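Local coordinates for mannose-specific lectin (Galanthus nivalis, PDB 1JPC), which binds alpha-D-linked mannose, with high affinity for alpha-(1-3)-mannose oligomers, and displays antiviral activity that may contribute to plant defence, at residues 10-15 / 25-30. Numbering follows the deposited sequence.
With MAN (alpha-D-mannopyranose), chain D; MAN (alpha-D-mannopyranose), chain B.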
ATOM      1  N   LEU A  10      -5.005   6.578  17.484  1.00 27.32           N
ATOM      2  CA  LEU A  10      -5.891   5.746  16.694  1.00 28.09           C
ATOM      3  C   LEU A  10      -7.192   5.794  17.487  1.00 30.18           C
ATOM      4  O   LEU A  10      -7.235   5.346  18.637  1.00 31.05           O
ATOM      5  CB  LEU A  10      -5.407   4.298  16.611  1.00 25.78           C
ATOM      6  CG  LEU A  10      -4.282   3.934  15.646  1.00 25.72           C
ATOM      7  CD1 LEU A  10      -4.141   2.426  15.617  1.00 23.61           C
ATOM      8  CD2 LEU A  10      -4.578   4.471  14.254  1.00 24.19           C
ATOM      9  N   SER A  11      -8.214   6.429  16.926  1.00 30.84           N
ATOM     10  CA  SER A  11      -9.507   6.512  17.592  1.00 31.91           C
ATOM     11  C   SER A  11     -10.163   5.145  17.572  1.00 31.19           C
ATOM     12  O   SER A  11      -9.645   4.203  16.978  1.00 29.69           O
ATOM     13  CB  SER A  11     -10.411   7.512  16.878  1.00 33.22           C
ATOM     14  OG  SER A  11      -9.881   8.818  16.975  1.00 43.70           O
ATOM     15  N   THR A  12     -11.314   5.047  18.218  1.00 31.93           N
ATOM     16  CA  THR A  12     -12.059   3.802  18.273  1.00 34.76           C
ATOM     17  C   THR A  12     -12.359   3.317  16.853  1.00 32.11           C
ATOM     18  O   THR A  12     -12.761   4.101  15.995  1.00 31.17           O
ATOM     19  CB  THR A  12     -13.380   4.022  19.018  1.00 38.88           C
ATOM     20  OG1 THR A  12     -13.116   4.629  20.287  1.00 51.27           O
ATOM     21  CG2 THR A  12     -14.073   2.716  19.248  1.00 43.56           C
ATOM     22  N   GLY A  13     -12.133   2.031  16.601  1.00 30.27           N
ATOM     23  CA  GLY A  13     -12.396   1.480  15.287  1.00 27.79           C
ATOM     24  C   GLY A  13     -11.279   1.690  14.279  1.00 30.07           C
ATOM     25  O   GLY A  13     -11.327   1.104  13.194  1.00 35.10           O
ATOM     26  N   GLU A  14     -10.301   2.541  14.599  1.00 26.56           N
ATOM     27  CA  GLU A  14      -9.178   2.785  13.696  1.00 24.72           C
ATOM     28  C   GLU A  14      -8.106   1.716  13.886  1.00 24.17           C
ATOM     29  O   GLU A  14      -8.059   1.050  14.924  1.00 24.53           O
ATOM     30  CB  GLU A  14      -8.618   4.189  13.871  1.00 23.32           C
ATOM     31  CG  GLU A  14      -9.611   5.261  13.482  1.00 24.52           C
ATOM     32  CD  GLU A  14      -8.974   6.613  13.310  1.00 32.82           C
ATOM     33  OE1 GLU A  14      -8.082   6.985  14.108  1.00 31.65           O
ATOM     34  OE2 GLU A  14      -9.362   7.316  12.360  1.00 40.29           O
ATOM     35  N   PHE A  15      -7.214   1.581  12.912  1.00 21.76           N
ATOM     36  CA  PHE A  15      -6.211   0.526  12.966  1.00 20.59           C
ATOM     37  C   PHE A  15      -4.988   0.768  12.096  1.00 20.47           C
ATOM     38  O   PHE A  15      -4.944   1.693  11.280  1.00 21.38           O
ATOM     39  CB  PHE A  15      -6.863  -0.778  12.458  1.00 21.37           C
ATOM     40  CG  PHE A  15      -7.526  -0.626  11.102  1.00 24.16           C
ATOM     41  CD1 PHE A  15      -6.786  -0.744   9.926  1.00 24.63           C
ATOM     42  CD2 PHE A  15      -8.865  -0.240  11.009  1.00 20.95           C
ATOM     43  CE1 PHE A  15      -7.365  -0.465   8.687  1.00 23.36           C
ATOM     44  CE2 PHE A  15      -9.448   0.039   9.779  1.00 22.75           C
ATOM     45  CZ  PHE A  15      -8.694  -0.070   8.616  1.00 23.45           C
ATOM     46  N   MET A  25      -7.817  -0.772  17.452  1.00 27.89           N
ATOM     47  CA  MET A  25      -8.269  -0.227  18.724  1.00 27.39           C
ATOM     48  C   MET A  25      -9.789  -0.434  18.716  1.00 27.30           C
ATOM     49  O   MET A  25     -10.527   0.381  18.153  1.00 26.63           O
ATOM     50  CB  MET A  25      -7.956   1.273  18.801  1.00 26.48           C
ATOM     51  CG  MET A  25      -8.437   1.969  20.088  1.00 25.25           C
ATOM     52  SD  MET A  25      -7.578   1.405  21.599  1.00 29.01           S
ATOM     53  CE  MET A  25      -8.628   0.079  22.176  1.00 19.97           C
ATOM     54  N   GLN A  26     -10.253  -1.534  19.302  1.00 25.62           N
ATOM     55  CA  GLN A  26     -11.687  -1.834  19.310  1.00 27.21           C
ATOM     56  C   GLN A  26     -12.561  -0.960  20.201  1.00 29.48           C
ATOM     57  O   GLN A  26     -12.074  -0.313  21.138  1.00 29.06           O
ATOM     58  CB  GLN A  26     -11.919  -3.305  19.616  1.00 23.84           C
ATOM     59  CG  GLN A  26     -11.305  -4.219  18.587  1.00 25.28           C
ATOM     60  CD  GLN A  26     -11.515  -5.671  18.907  1.00 25.41           C
ATOM     61  OE1 GLN A  26     -11.892  -6.028  20.018  1.00 30.13           O
ATOM     62  NE2 GLN A  26     -11.287  -6.525  17.929  1.00 28.18           N
ATOM     63  N   GLU A  27     -13.858  -0.939  19.904  1.00 33.14           N
ATOM     64  CA  GLU A  27     -14.783  -0.126  20.677  1.00 38.11           C
ATOM     65  C   GLU A  27     -14.990  -0.657  22.082  1.00 35.86           C
ATOM     66  O   GLU A  27     -15.400   0.083  22.971  1.00 37.21           O
ATOM     67  CB  GLU A  27     -16.122   0.078  19.962  1.00 44.80           C
ATOM     68  CG  GLU A  27     -16.896   1.255  20.569  1.00 62.41           C
ATOM     69  CD  GLU A  27     -18.092   1.708  19.758  1.00 72.18           C
ATOM     70  OE1 GLU A  27     -18.054   1.622  18.511  1.00 79.50           O
ATOM     71  OE2 GLU A  27     -19.073   2.173  20.380  1.00 77.20           O
ATOM     72  N   ASP A  28     -14.678  -1.930  22.298  1.00 35.53           N
ATOM     73  CA  ASP A  28     -14.807  -2.507  23.628  1.00 33.53           C
ATOM     74  C   ASP A  28     -13.496  -2.308  24.408  1.00 30.96           C
ATOM     75  O   ASP A  28     -13.233  -3.003  25.385  1.00 34.66           O
ATOM     76  CB  ASP A  28     -15.182  -3.991  23.549  1.00 33.52           C
ATOM     77  CG  ASP A  28     -14.054  -4.865  23.028  1.00 37.18           C
ATOM     78  OD1 ASP A  28     -13.029  -4.328  22.557  1.00 38.62           O
ATOM     79  OD2 ASP A  28     -14.199  -6.101  23.088  1.00 38.73           O
ATOM     80  N   CYS A  29     -12.666  -1.377  23.940  1.00 30.08           N
ATOM     81  CA  CYS A  29     -11.385  -1.038  24.564  1.00 32.67           C
ATOM     82  C   CYS A  29     -10.298  -2.099  24.553  1.00 34.38           C
ATOM     83  O   CYS A  29      -9.295  -1.966  25.261  1.00 35.95           O
ATOM     84  CB  CYS A  29     -11.564  -0.492  25.989  1.00 34.60           C
ATOM     85  SG  CYS A  29     -12.280   1.180  26.050  1.00 37.44           S
ATOM     86  N   ASN A  30     -10.482  -3.155  23.769  1.00 33.72           N
ATOM     87  CA  ASN A  30      -9.455  -4.184  23.665  1.00 30.82           C
ATOM     88  C   ASN A  30      -8.594  -3.820  22.442  1.00 30.38           C
ATOM     89  O   ASN A  30      -9.125  -3.412  21.404  1.00 31.63           O
ATOM     90  CB  ASN A  30     -10.106  -5.557  23.477  1.00 30.94           C
ATOM     91  CG  ASN A  30      -9.203  -6.702  23.899  1.00 28.19           C
ATOM     92  OD1 ASN A  30      -8.150  -6.493  24.501  1.00 28.38           O
ATOM     93  ND2 ASN A  30      -9.614  -7.921  23.587  1.00 28.29           N
TER
HETATM   94  C1  MAN D   1     -12.234 -10.280  23.550  0.70 36.53           C
HETATM   95  C2  MAN D   1     -12.866  -9.376  22.488  0.70 33.92           C
HETATM   96  C3  MAN D   1     -12.636  -9.955  21.094  0.70 34.24           C
HETATM   97  C4  MAN D   1     -11.152 -10.242  20.865  0.70 33.10           C
HETATM   98  C5  MAN D   1     -10.584 -11.095  21.997  0.70 34.15           C
HETATM   99  C6  MAN D   1      -9.084 -11.275  21.889  0.70 33.43           C
HETATM  100  O1  MAN D   1     -12.858 -11.522  23.575  0.70 38.60           O
HETATM  101  O2  MAN D   1     -12.277  -8.090  22.565  0.70 30.81           O
HETATM  102  O3  MAN D   1     -13.100  -9.031  20.091  0.70 34.21           O
HETATM  103  O4  MAN D   1     -10.997 -10.932  19.632  0.70 34.16           O
HETATM  104  O5  MAN D   1     -10.838 -10.476  23.279  0.70 37.26           O
HETATM  105  O6  MAN D   1      -8.619 -12.064  23.005  0.70 36.49           O
HETATM  106  C1  MAN B   2     -14.105  -9.515  19.252  0.70 38.83           C
HETATM  107  C2  MAN B   2     -14.289  -8.573  18.056  0.70 40.07           C
HETATM  108  C3  MAN B   2     -14.970  -7.260  18.464  0.70 43.66           C
HETATM  109  C4  MAN B   2     -16.225  -7.535  19.290  0.70 46.33           C
HETATM  110  C5  MAN B   2     -15.886  -8.457  20.458  0.70 48.08           C
HETATM  111  C6  MAN B   2     -17.096  -8.820  21.304  0.70 50.70           C
HETATM  112  O2  MAN B   2     -15.065  -9.214  17.056  0.70 39.78           O
HETATM  113  O3  MAN B   2     -15.336  -6.538  17.295  0.70 40.71           O
HETATM  114  O4  MAN B   2     -16.762  -6.311  19.773  0.70 49.08           O
HETATM  115  O5  MAN B   2     -15.331  -9.687  19.951  0.70 43.06           O
HETATM  116  O6  MAN B   2     -17.979  -9.676  20.590  0.70 57.88           O
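A type II beta turn, Ser11 to Glu14, leading into strand 15-18, packs against the end of strand 21-25, where Met25 leads into a type I turn, Gln26 to Cys29. Two backbone bonds hold the first turn to Met25, whose O accepts from Gly13 N at 2.8 Å and whose N donates to Glu14 O at 3.1 Å, each donor lying nearly along the C=O axis. Glu14 OE1 braces the first turn from within, accepting from Ser11 N above the carboxylate plane. Met25 CG, anti to the backbone N, passes near Leu10 O and Ser11 O before the chain bends away toward Leu54. Thr12 CG2, also anti to its N, presses against Glu27 CA at 3.3 Å, the two side chains crossing obliquely; Thr12 OG1 bonds Cys52 O and Glu27 pairs with Arg50. From within the type I turn Asp28 OD2 accepts from O2 of the chain D mannose at 2.8 Å, while Asn30 ND2, just after it, donates to the same O2 at 2.9 Å. Asn30 N, bonded to Asp28 OD1 in an Asx turn, helps fix that carboxylate. One mannose hydroxyl is thus gripped as donor and acceptor in this bulb-lectin pocket, on a turn whose lead-in residue, Met25, is held by the Ser11-Glu14 turn.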